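Local coordinates for mercuric reductase (Metallosphaera sedula, PDB 4YWO), which probably reduces mercuric ion to elemental mercury with electrons from NADPH, using a bound FAD and working as a homodimer, at residues S87-K92 and A190-R195. Sequence-based numbering, arbitrary orientation.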
loop_
_atom_site.group_PDB
_atom_site.type_symbol
_atom_site.label_atom_id
_atom_site.label_comp_id
_atom_site.label_asym_id
_atom_site.label_seq_id
_atom_site.Cartn_x
_atom_site.Cartn_y
_atom_site.Cartn_z
ATOM N N SER A 87 -9.963 21.493 19.440
ATOM C CA SER A 87 -8.558 21.673 19.719
ATOM C C SER A 87 -7.615 20.876 18.813
ATOM O O SER A 87 -6.431 21.128 18.772
ATOM C CB SER A 87 -8.225 21.343 21.197
ATOM O OG SER A 87 -8.432 19.975 21.479
ATOM N N SER A 88 -8.141 19.817 18.166
ATOM C CA SER A 88 -7.272 19.029 17.291
ATOM C C SER A 88 -6.733 19.866 16.126
ATOM O O SER A 88 -5.694 19.528 15.600
ATOM C CB SER A 88 -7.984 17.756 16.807
ATOM O OG SER A 88 -9.151 18.148 16.087
ATOM N N PHE A 89 -7.425 20.919 15.750
ATOM C CA PHE A 89 -6.858 21.836 14.664
ATOM C C PHE A 89 -5.630 22.579 15.153
ATOM O O PHE A 89 -4.554 22.647 14.489
ATOM C CB PHE A 89 -7.882 22.808 14.144
ATOM C CG PHE A 89 -8.964 22.231 13.270
ATOM C CD1 PHE A 89 -8.754 22.045 11.903
ATOM C CD2 PHE A 89 -10.223 21.896 13.779
ATOM C CE1 PHE A 89 -9.799 21.531 11.093
ATOM C CE2 PHE A 89 -11.232 21.391 12.981
ATOM C CZ PHE A 89 -11.004 21.177 11.622
ATOM N N GLN A 90 -5.715 23.041 16.410
ATOM C CA GLN A 90 -4.540 23.646 17.017
ATOM C C GLN A 90 -3.412 22.655 17.361
ATOM O O GLN A 90 -2.274 22.954 17.130
ATOM C CB GLN A 90 -4.965 24.502 18.250
ATOM C CG GLN A 90 -3.850 25.389 18.799
ATOM C CD GLN A 90 -3.159 24.806 20.010
ATOM O OE1 GLN A 90 -3.807 24.445 20.992
ATOM N NE2 GLN A 90 -1.829 24.737 19.965
ATOM N N GLU A 91 -3.678 21.425 17.799
ATOM C CA GLU A 91 -2.660 20.424 18.019
ATOM C C GLU A 91 -1.792 20.121 16.800
ATOM O O GLU A 91 -0.614 19.854 16.920
ATOM C CB GLU A 91 -3.264 19.098 18.549
ATOM C CG GLU A 91 -2.325 17.877 18.300
ATOM C CD GLU A 91 -2.921 16.458 18.460
ATOM O OE1 GLU A 91 -4.020 16.110 17.897
ATOM O OE2 GLU A 91 -2.223 15.636 19.122
ATOM N N LYS A 92 -2.430 20.084 15.619
ATOM C CA LYS A 92 -1.793 19.802 14.314
ATOM C C LYS A 92 -0.769 20.876 14.017
ATOM O O LYS A 92 0.249 20.624 13.338
ATOM C CB LYS A 92 -2.898 19.788 13.230
ATOM C CG LYS A 92 -2.551 20.569 11.942
ATOM C CD LYS A 92 -3.756 20.575 11.082
ATOM C CE LYS A 92 -4.605 21.813 11.265
ATOM N NZ LYS A 92 -3.856 23.087 11.280
ATOM N N ALA A 190 -14.973 18.191 2.637
ATOM C CA ALA A 190 -16.312 17.766 2.981
ATOM C C ALA A 190 -16.315 16.547 3.877
ATOM O O ALA A 190 -17.071 16.506 4.878
ATOM C CB ALA A 190 -17.171 17.517 1.776
ATOM N N GLN A 191 -15.506 15.537 3.606
ATOM C CA GLN A 191 -15.449 14.413 4.467
ATOM C C GLN A 191 -14.862 14.786 5.838
ATOM O O GLN A 191 -15.379 14.378 6.837
ATOM C CB GLN A 191 -14.622 13.280 3.858
ATOM C CG GLN A 191 -14.545 12.109 4.816
ATOM C CD GLN A 191 -13.911 10.861 4.132
ATOM O OE1 GLN A 191 -12.733 10.583 4.461
ATOM N NE2 GLN A 191 -14.758 10.007 3.675
ATOM N N MET A 192 -13.819 15.603 5.889
ATOM C CA MET A 192 -13.209 16.043 7.068
ATOM C C MET A 192 -14.235 16.728 7.984
ATOM O O MET A 192 -14.393 16.306 9.140
ATOM C CB MET A 192 -12.087 17.034 6.781
ATOM C CG MET A 192 -11.278 17.591 7.943
ATOM S SD MET A 192 -10.251 19.002 7.479
ATOM C CE MET A 192 -9.172 18.304 6.198
ATOM N N TYR A 193 -14.994 17.703 7.432
ATOM C CA TYR A 193 -15.913 18.459 8.315
ATOM C C TYR A 193 -17.116 17.679 8.619
ATOM O O TYR A 193 -17.610 17.712 9.766
ATOM C CB TYR A 193 -16.225 19.828 7.639
ATOM C CG TYR A 193 -15.240 20.917 8.036
ATOM C CD1 TYR A 193 -13.891 20.926 7.654
ATOM C CD2 TYR A 193 -15.618 21.950 8.928
ATOM C CE1 TYR A 193 -12.972 21.880 8.131
ATOM C CE2 TYR A 193 -14.743 22.899 9.328
ATOM C CZ TYR A 193 -13.439 22.901 8.965
ATOM O OH TYR A 193 -12.573 23.830 9.426
ATOM N N SER A 194 -17.622 16.851 7.705
ATOM C CA SER A 194 -18.765 15.990 8.077
ATOM C C SER A 194 -18.440 15.038 9.216
ATOM O O SER A 194 -19.253 14.808 10.130
ATOM C CB SER A 194 -19.328 15.292 6.865
ATOM O OG SER A 194 -18.450 14.353 6.325
ATOM N N ARG A 195 -17.206 14.595 9.283
ATOM C CA ARG A 195 -16.722 13.668 10.344
ATOM C C ARG A 195 -16.412 14.436 11.629
ATOM O O ARG A 195 -15.893 13.914 12.608
ATOM C CB ARG A 195 -15.539 12.835 9.827
ATOM C CG ARG A 195 -15.959 11.842 8.797
ATOM C CD ARG A 195 -14.757 10.988 8.370
ATOM N NE ARG A 195 -15.186 9.856 7.541
ATOM C CZ ARG A 195 -14.428 8.748 7.310
ATOM N NH1 ARG A 195 -13.186 8.726 7.708
ATOM N NH2 ARG A 195 -15.034 7.744 6.667
#
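Met192 is the first residue of 190-195 to touch Phe89, the one side chain of 87-92 that crosses to that segment. Its chain is extended as far as the sulfur, CG anti to the backbone N (chi1 -178°), with CE turned aside at the last bond; this carries SD out towards the phenylalanine, 4.4 Å from Phe89 CE1, a loose apolar touch. One residue on, Tyr193 makes the closer approach. Its phenol end meets the far end of the phenylalanine, with Tyr193 CZ 4.0 Å and Tyr193 OH 3.8 Å from Phe89 CZ. The rings pair obliquely, their planes inclined at 42° and centroids 5.8 Å apart. Phe89 gets there with CG beside the backbone N (chi1 -72°) and anti to the carbonyl carbon, and the ring bridges segments whose nearest CA atoms, those of Phe89 and Met192, are still 11.5 Å apart.

Around this bridge, Pro170 packs on Phe89 and Trp162 and Val200 on Tyr193. Helix 87-110 leads into strand 114-117 of the FAD-domain sheet, whereas helix 184-194 follows strand 176-180 of what is probably the NADPH-binding domain, as in this family; the contact thus probably joins the two nucleotide-binding domains. With the buried tyrosine hydroxyl hydrogen-bonded to Ala167 O, the contact between the two segments rests on dispersion and hydrophobic packing, with little directional preference.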